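Erythrocyte membrane protein 1 (PDB 6S8T) probably binds host cell-surface receptors, the fragment here being the DBLbeta domain that attaches to ICAM-1 during cytoadhesion of infected erythrocytes. Local coordinates at residues 303-308 / 352-357; 20-25 / 395-400. One frame throughout, in Å; residues are numbered along the deposited sequence.

Interactions 1 and 2 are two helix-to-helix contacts within one mostly helical DBLbeta domain, and they differ in depth. Interaction 1 is buried and mainly apolar, with an indole at its centre and no hydrogen bond between its segments; interaction 2 lies at the surface and turns on a single side-chain hydrogen bond. Their centres are 29 Å apart and their nearest atoms about 15 Å, so neither touches the other. They are tied through the chain instead: helix 335-372, which carries 352-357, is followed by helix 388-402, which carries 395-400, and interaction 1 is nested inside the loop that interaction 2 closes.

Interaction 1: residues 303-308 / 352-357; sequences EWFCKM and KKWEKQ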
loop_
_atom_site.group_PDB
_atom_site.type_symbol
_atom_site.label_atom_id
_atom_site.label_comp_id
_atom_site.label_asym_id
_atom_site.label_seq_id
_atom_site.Cartn_x
_atom_site.Cartn_y
_atom_site.Cartn_z
ATOM N N GLU A 303 -8.619 -2.474 -6.530
ATOM C CA GLU A 303 -8.213 -2.073 -7.876
ATOM C C GLU A 303 -7.711 -3.270 -8.676
ATOM O O GLU A 303 -8.089 -3.452 -9.840
ATOM C CB GLU A 303 -7.140 -0.980 -7.816
ATOM C CG GLU A 303 -6.563 -0.631 -9.192
ATOM C CD GLU A 303 -5.510 0.469 -9.161
ATOM O OE1 GLU A 303 -5.059 0.853 -8.062
ATOM O OE2 GLU A 303 -5.129 0.951 -10.249
ATOM N N TRP A 304 -6.865 -4.106 -8.067
ATOM C CA TRP A 304 -6.317 -5.253 -8.781
ATOM C C TRP A 304 -7.318 -6.392 -8.931
ATOM O O TRP A 304 -7.170 -7.205 -9.851
ATOM C CB TRP A 304 -5.037 -5.743 -8.095
ATOM C CG TRP A 304 -3.886 -4.831 -8.389
ATOM C CD1 TRP A 304 -3.443 -3.791 -7.620
ATOM C CD2 TRP A 304 -3.062 -4.838 -9.564
ATOM N NE1 TRP A 304 -2.384 -3.164 -8.235
ATOM C CE2 TRP A 304 -2.128 -3.790 -9.427
ATOM C CE3 TRP A 304 -3.012 -5.640 -10.710
ATOM C CZ2 TRP A 304 -1.160 -3.522 -10.392
ATOM C CZ3 TRP A 304 -2.051 -5.372 -11.670
ATOM C CH2 TRP A 304 -1.137 -4.322 -11.506
ATOM N N PHE A 305 -8.334 -6.466 -8.065
ATOM C CA PHE A 305 -9.434 -7.393 -8.313
ATOM C C PHE A 305 -10.223 -6.984 -9.548
ATOM O O PHE A 305 -10.651 -7.841 -10.331
ATOM C CB PHE A 305 -10.373 -7.466 -7.109
ATOM C CG PHE A 305 -11.720 -8.055 -7.440
ATOM C CD1 PHE A 305 -11.877 -9.427 -7.558
ATOM C CD2 PHE A 305 -12.821 -7.237 -7.663
ATOM C CE1 PHE A 305 -13.109 -9.978 -7.876
ATOM C CE2 PHE A 305 -14.055 -7.782 -7.984
ATOM C CZ PHE A 305 -14.199 -9.154 -8.091
ATOM N N CYS A 306 -10.444 -5.677 -9.726
ATOM C CA CYS A 306 -11.203 -5.214 -10.882
ATOM C C CYS A 306 -10.429 -5.408 -12.181
ATOM O O CYS A 306 -11.039 -5.652 -13.227
ATOM C CB CYS A 306 -11.605 -3.749 -10.700
ATOM S SG CYS A 306 -13.017 -3.503 -9.568
ATOM N N LYS A 307 -9.097 -5.305 -12.139
ATOM C CA LYS A 307 -8.305 -5.587 -13.335
ATOM C C LYS A 307 -8.402 -7.056 -13.726
ATOM O O LYS A 307 -8.534 -7.380 -14.911
ATOM C CB LYS A 307 -6.844 -5.193 -13.113
ATOM C CG LYS A 307 -6.594 -3.700 -13.042
ATOM C CD LYS A 307 -5.112 -3.402 -12.844
ATOM C CE LYS A 307 -4.810 -1.929 -13.060
ATOM N NZ LYS A 307 -5.085 -1.515 -14.471
ATOM N N MET A 308 -8.330 -7.959 -12.743
ATOM C CA MET A 308 -8.504 -9.381 -13.022
ATOM C C MET A 308 -9.916 -9.674 -13.510
ATOM O O MET A 308 -10.102 -10.414 -14.484
ATOM C CB MET A 308 -8.182 -10.198 -11.766
ATOM C CG MET A 308 -8.381 -11.709 -11.898
ATOM S SD MET A 308 -10.069 -12.275 -11.579
ATOM C CE MET A 308 -10.384 -11.519 -9.987
ATOM N N LYS A 352 -14.424 -16.754 -7.279
ATOM C CA LYS A 352 -14.719 -17.325 -5.969
ATOM C C LYS A 352 -13.523 -17.227 -5.029
ATOM O O LYS A 352 -13.683 -16.883 -3.852
ATOM C CB LYS A 352 -15.163 -18.780 -6.113
ATOM C CG LYS A 352 -15.689 -19.379 -4.821
ATOM C CD LYS A 352 -16.941 -18.648 -4.356
ATOM C CE LYS A 352 -17.235 -18.920 -2.889
ATOM N NZ LYS A 352 -16.205 -18.313 -2.001
ATOM N N LYS A 353 -12.318 -17.527 -5.521
ATOM C CA LYS A 353 -11.157 -17.497 -4.637
ATOM C C LYS A 353 -10.808 -16.075 -4.215
ATOM O O LYS A 353 -10.351 -15.862 -3.085
ATOM C CB LYS A 353 -9.965 -18.184 -5.305
ATOM C CG LYS A 353 -9.596 -17.638 -6.664
ATOM C CD LYS A 353 -8.909 -18.697 -7.515
ATOM C CE LYS A 353 -7.736 -19.329 -6.787
ATOM N NZ LYS A 353 -7.038 -20.328 -7.643
ATOM N N TRP A 354 -11.024 -15.092 -5.093
ATOM C CA TRP A 354 -10.864 -13.701 -4.681
ATOM C C TRP A 354 -11.938 -13.303 -3.674
ATOM O O TRP A 354 -11.663 -12.552 -2.731
ATOM C CB TRP A 354 -10.899 -12.780 -5.901
ATOM C CG TRP A 354 -9.614 -12.759 -6.688
ATOM C CD1 TRP A 354 -9.173 -13.706 -7.563
ATOM C CD2 TRP A 354 -8.612 -11.733 -6.669
ATOM N NE1 TRP A 354 -7.958 -13.337 -8.091
ATOM C CE2 TRP A 354 -7.592 -12.130 -7.558
ATOM C CE3 TRP A 354 -8.479 -10.519 -5.989
ATOM C CZ2 TRP A 354 -6.453 -11.357 -7.783
ATOM C CZ3 TRP A 354 -7.348 -9.754 -6.212
ATOM C CH2 TRP A 354 -6.348 -10.176 -7.102
ATOM N N GLU A 355 -13.161 -13.810 -3.849
ATOM C CA GLU A 355 -14.241 -13.478 -2.924
ATOM C C GLU A 355 -13.936 -13.947 -1.507
ATOM O O GLU A 355 -14.335 -13.290 -0.539
ATOM C CB GLU A 355 -15.557 -14.087 -3.408
ATOM C CG GLU A 355 -16.759 -13.697 -2.562
ATOM C CD GLU A 355 -18.026 -14.423 -2.973
ATOM O OE1 GLU A 355 -17.923 -15.455 -3.673
ATOM O OE2 GLU A 355 -19.127 -13.960 -2.597
ATOM N N LYS A 356 -13.232 -15.073 -1.358
ATOM C CA LYS A 356 -12.904 -15.551 -0.019
ATOM C C LYS A 356 -11.992 -14.569 0.708
ATOM O O LYS A 356 -12.116 -14.379 1.923
ATOM C CB LYS A 356 -12.261 -16.936 -0.088
ATOM C CG LYS A 356 -13.231 -18.050 -0.445
ATOM C CD LYS A 356 -12.598 -19.417 -0.241
ATOM C CE LYS A 356 -13.610 -20.531 -0.448
ATOM N NZ LYS A 356 -13.016 -21.873 -0.189
ATOM N N GLN A 357 -11.075 -13.930 -0.021
ATOM C CA GLN A 357 -10.212 -12.929 0.597
ATOM C C GLN A 357 -11.012 -11.707 1.036
ATOM O O GLN A 357 -10.784 -11.167 2.126
ATOM C CB GLN A 357 -9.090 -12.533 -0.369
ATOM C CG GLN A 357 -8.228 -13.712 -0.840
ATOM C CD GLN A 357 -6.983 -13.287 -1.613
ATOM O OE1 GLN A 357 -6.949 -12.222 -2.233
ATOM N NE2 GLN A 357 -5.950 -14.122 -1.572
#
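Trp354 presents one face of its indole to the terminal methyl of Met308. Met308 CE sits 3.4 Å from the centroid of the five-membered ring, only 8° off the ring normal, a CH-pi contact, while SD lies farther out over the same face in a Met-aromatic contact. The methionine chain bends at both chi2 and chi3, which curls the methyl over the indole; a flexible, polarisable thioether suits this fit against a flat ring. Phe305 adds its own apolar contact, with CB 3.8 Å from Trp354 CE3. Its ring atom CD1 is 3.9 Å from Trp354 CB, which lies oblique to the phenyl ring. Phe305 CG stands anti to the backbone N (chi1 162°), which carries the phenyl ring alongside the root of the tryptophan side chain. At the indole's far end Trp354 CH2 comes within 4.1 Å of Trp304 O. One large aromatic can thus bridge the axes of segments 303-308 and 352-357, which approach to 11.6 Å.

Trp301 forms the second shell: its ring meets both Phe305 and Trp354, and its NE1 is hydrogen-bonded to Gln357 OE1. Phe455 packs on Phe305 too, and Cys306 is anchored by its disulfide to Cys430. The contact joins helix 293-319 to helix 335-372 in a nearly antiparallel pair, with helix 137-163 packing against Trp304 and Lys307 through Tyr160.

Interaction 2: residues 20-25 / 395-400; sequences AHQMHE and FKELQK
Gln22 and Glu397 join two helices near the surface of the DBL fold, helix 16-32 close to the start of the chain and helix 388-402 towards its end. The better-packed part is apolar. Met23 CE approaches the methylene CG of Glu397 at 4.1 Å, so the acid contributes its aliphatic stem as well as its carboxylate. The Met23 side chain sets out along the flank of its helix, and the bend at chi2 brings the terminal methyl across to the neighbour. Met19, one turn earlier on helix 16-32, touches both Glu397 and Leu398 and extends this apolar side, while the ring of Phe395 turns to the other flank of its helix, against Tyr365 and Tyr369.

The looser side is polar: Gln22 lies at the rim of the contact. It reaches across with CG anti to its N (chi1 176°) and the rest of the chain extended, a length that lets a glutamine span a gap in which the nearest CA atoms, those of Gln22 and Glu397, are still 9.6 Å apart. Glutamine also offers an uncharged N-H donor to the carboxylate. The two side chains meet nearly at right angles, their amide and carboxylate planes 84° apart. Gln22 NE2 gives one N-H to the anti lone pair of Glu397 OE2, which lies close to the amide plane, at 2.9 Å along a bent N-H...O path of 138°.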
loop_
_atom_site.group_PDB
_atom_site.type_symbol
_atom_site.label_atom_id
_atom_site.label_comp_id
_atom_site.label_asym_id
_atom_site.label_seq_id
_atom_site.Cartn_x
_atom_site.Cartn_y
_atom_site.Cartn_z
ATOM N N ALA A 20 -6.304 12.656 6.548
ATOM C CA ALA A 20 -4.856 12.476 6.531
ATOM C C ALA A 20 -4.136 13.795 6.776
ATOM O O ALA A 20 -3.122 13.836 7.482
ATOM C CB ALA A 20 -4.416 11.866 5.198
ATOM N N HIS A 21 -4.647 14.882 6.196
ATOM C CA HIS A 21 -4.066 16.198 6.438
ATOM C C HIS A 21 -4.105 16.555 7.920
ATOM O O HIS A 21 -3.166 17.166 8.443
ATOM C CB HIS A 21 -4.802 17.246 5.604
ATOM C CG HIS A 21 -4.201 18.614 5.684
ATOM N ND1 HIS A 21 -4.524 19.511 6.680
ATOM C CD2 HIS A 21 -3.300 19.240 4.891
ATOM C CE1 HIS A 21 -3.845 20.630 6.498
ATOM N NE2 HIS A 21 -3.094 20.491 5.421
ATOM N N GLN A 22 -5.177 16.169 8.618
ATOM C CA GLN A 22 -5.252 16.431 10.052
ATOM C C GLN A 22 -4.217 15.616 10.818
ATOM O O GLN A 22 -3.588 16.124 11.754
ATOM C CB GLN A 22 -6.661 16.135 10.569
ATOM C CG GLN A 22 -6.823 16.283 12.076
ATOM C CD GLN A 22 -8.222 15.934 12.541
ATOM O OE1 GLN A 22 -9.187 16.053 11.785
ATOM N NE2 GLN A 22 -8.339 15.485 13.785
ATOM N N MET A 23 -4.025 14.350 10.436
ATOM C CA MET A 23 -3.004 13.529 11.081
ATOM C C MET A 23 -1.604 14.090 10.845
ATOM O O MET A 23 -0.753 14.020 11.739
ATOM C CB MET A 23 -3.098 12.083 10.581
ATOM C CG MET A 23 -4.443 11.403 10.836
ATOM S SD MET A 23 -4.822 11.173 12.589
ATOM C CE MET A 23 -6.474 10.486 12.490
ATOM N N HIS A 24 -1.351 14.649 9.655
ATOM C CA HIS A 24 -0.047 15.241 9.363
ATOM C C HIS A 24 0.229 16.453 10.245
ATOM O O HIS A 24 1.349 16.624 10.744
ATOM C CB HIS A 24 0.037 15.639 7.890
ATOM C CG HIS A 24 1.208 16.518 7.567
ATOM N ND1 HIS A 24 2.516 16.110 7.729
ATOM C CD2 HIS A 24 1.268 17.783 7.084
ATOM C CE1 HIS A 24 3.330 17.086 7.362
ATOM N NE2 HIS A 24 2.598 18.112 6.968
ATOM N N GLU A 25 -0.774 17.314 10.436
ATOM C CA GLU A 25 -0.584 18.490 11.279
ATOM C C GLU A 25 -0.293 18.092 12.719
ATOM O O GLU A 25 0.586 18.673 13.364
ATOM C CB GLU A 25 -1.815 19.394 11.211
ATOM C CG GLU A 25 -2.107 19.961 9.828
ATOM C CD GLU A 25 -0.941 20.745 9.257
ATOM O OE1 GLU A 25 -0.541 20.470 8.107
ATOM O OE2 GLU A 25 -0.420 21.635 9.962
ATOM N N PHE A 395 -10.531 5.684 12.856
ATOM C CA PHE A 395 -11.979 5.506 12.797
ATOM C C PHE A 395 -12.710 6.403 13.797
ATOM O O PHE A 395 -13.831 6.843 13.520
ATOM C CB PHE A 395 -12.340 4.038 13.038
ATOM C CG PHE A 395 -12.292 3.178 11.800
ATOM C CD1 PHE A 395 -12.388 3.740 10.536
ATOM C CD2 PHE A 395 -12.162 1.800 11.904
ATOM C CE1 PHE A 395 -12.355 2.945 9.398
ATOM C CE2 PHE A 395 -12.127 1.000 10.772
ATOM C CZ PHE A 395 -12.224 1.575 9.516
ATOM N N LYS A 396 -12.106 6.688 14.954
ATOM C CA LYS A 396 -12.752 7.579 15.919
ATOM C C LYS A 396 -12.866 8.998 15.375
ATOM O O LYS A 396 -13.907 9.646 15.524
ATOM C CB LYS A 396 -11.987 7.586 17.242
ATOM C CG LYS A 396 -12.410 6.509 18.218
ATOM C CD LYS A 396 -11.729 6.708 19.562
ATOM C CE LYS A 396 -12.421 5.911 20.652
ATOM N NZ LYS A 396 -13.840 6.344 20.830
ATOM N N GLU A 397 -11.802 9.501 14.750
ATOM C CA GLU A 397 -11.866 10.830 14.158
ATOM C C GLU A 397 -12.807 10.861 12.959
ATOM O O GLU A 397 -13.449 11.887 12.702
ATOM C CB GLU A 397 -10.465 11.293 13.768
ATOM C CG GLU A 397 -9.567 11.622 14.948
ATOM C CD GLU A 397 -10.156 12.696 15.842
ATOM O OE1 GLU A 397 -10.765 12.345 16.875
ATOM O OE2 GLU A 397 -10.021 13.889 15.504
ATOM N N LEU A 398 -12.916 9.749 12.230
ATOM C CA LEU A 398 -13.856 9.672 11.117
ATOM C C LEU A 398 -15.298 9.695 11.616
ATOM O O LEU A 398 -16.142 10.431 11.086
ATOM C CB LEU A 398 -13.582 8.407 10.304
ATOM C CG LEU A 398 -14.235 8.251 8.933
ATOM C CD1 LEU A 398 -13.794 9.371 8.017
ATOM C CD2 LEU A 398 -13.873 6.901 8.333
ATOM N N GLN A 399 -15.598 8.894 12.641
ATOM C CA GLN A 399 -16.939 8.875 13.217
ATOM C C GLN A 399 -17.301 10.216 13.842
ATOM O O GLN A 399 -18.474 10.610 13.832
ATOM C CB GLN A 399 -17.037 7.747 14.249
ATOM C CG GLN A 399 -16.973 6.348 13.631
ATOM C CD GLN A 399 -16.472 5.288 14.596
ATOM O OE1 GLN A 399 -16.162 5.579 15.750
ATOM N NE2 GLN A 399 -16.374 4.051 14.119
ATOM N N LYS A 400 -16.311 10.932 14.374
ATOM C CA LYS A 400 -16.566 12.230 14.989
ATOM C C LYS A 400 -16.996 13.264 13.951
ATOM O O LYS A 400 -17.875 14.091 14.218
ATOM C CB LYS A 400 -15.313 12.687 15.735
ATOM C CG LYS A 400 -15.393 14.054 16.379
ATOM C CD LYS A 400 -14.097 14.354 17.111
ATOM C CE LYS A 400 -14.114 15.738 17.716
ATOM N NZ LYS A 400 -12.872 16.046 18.481
#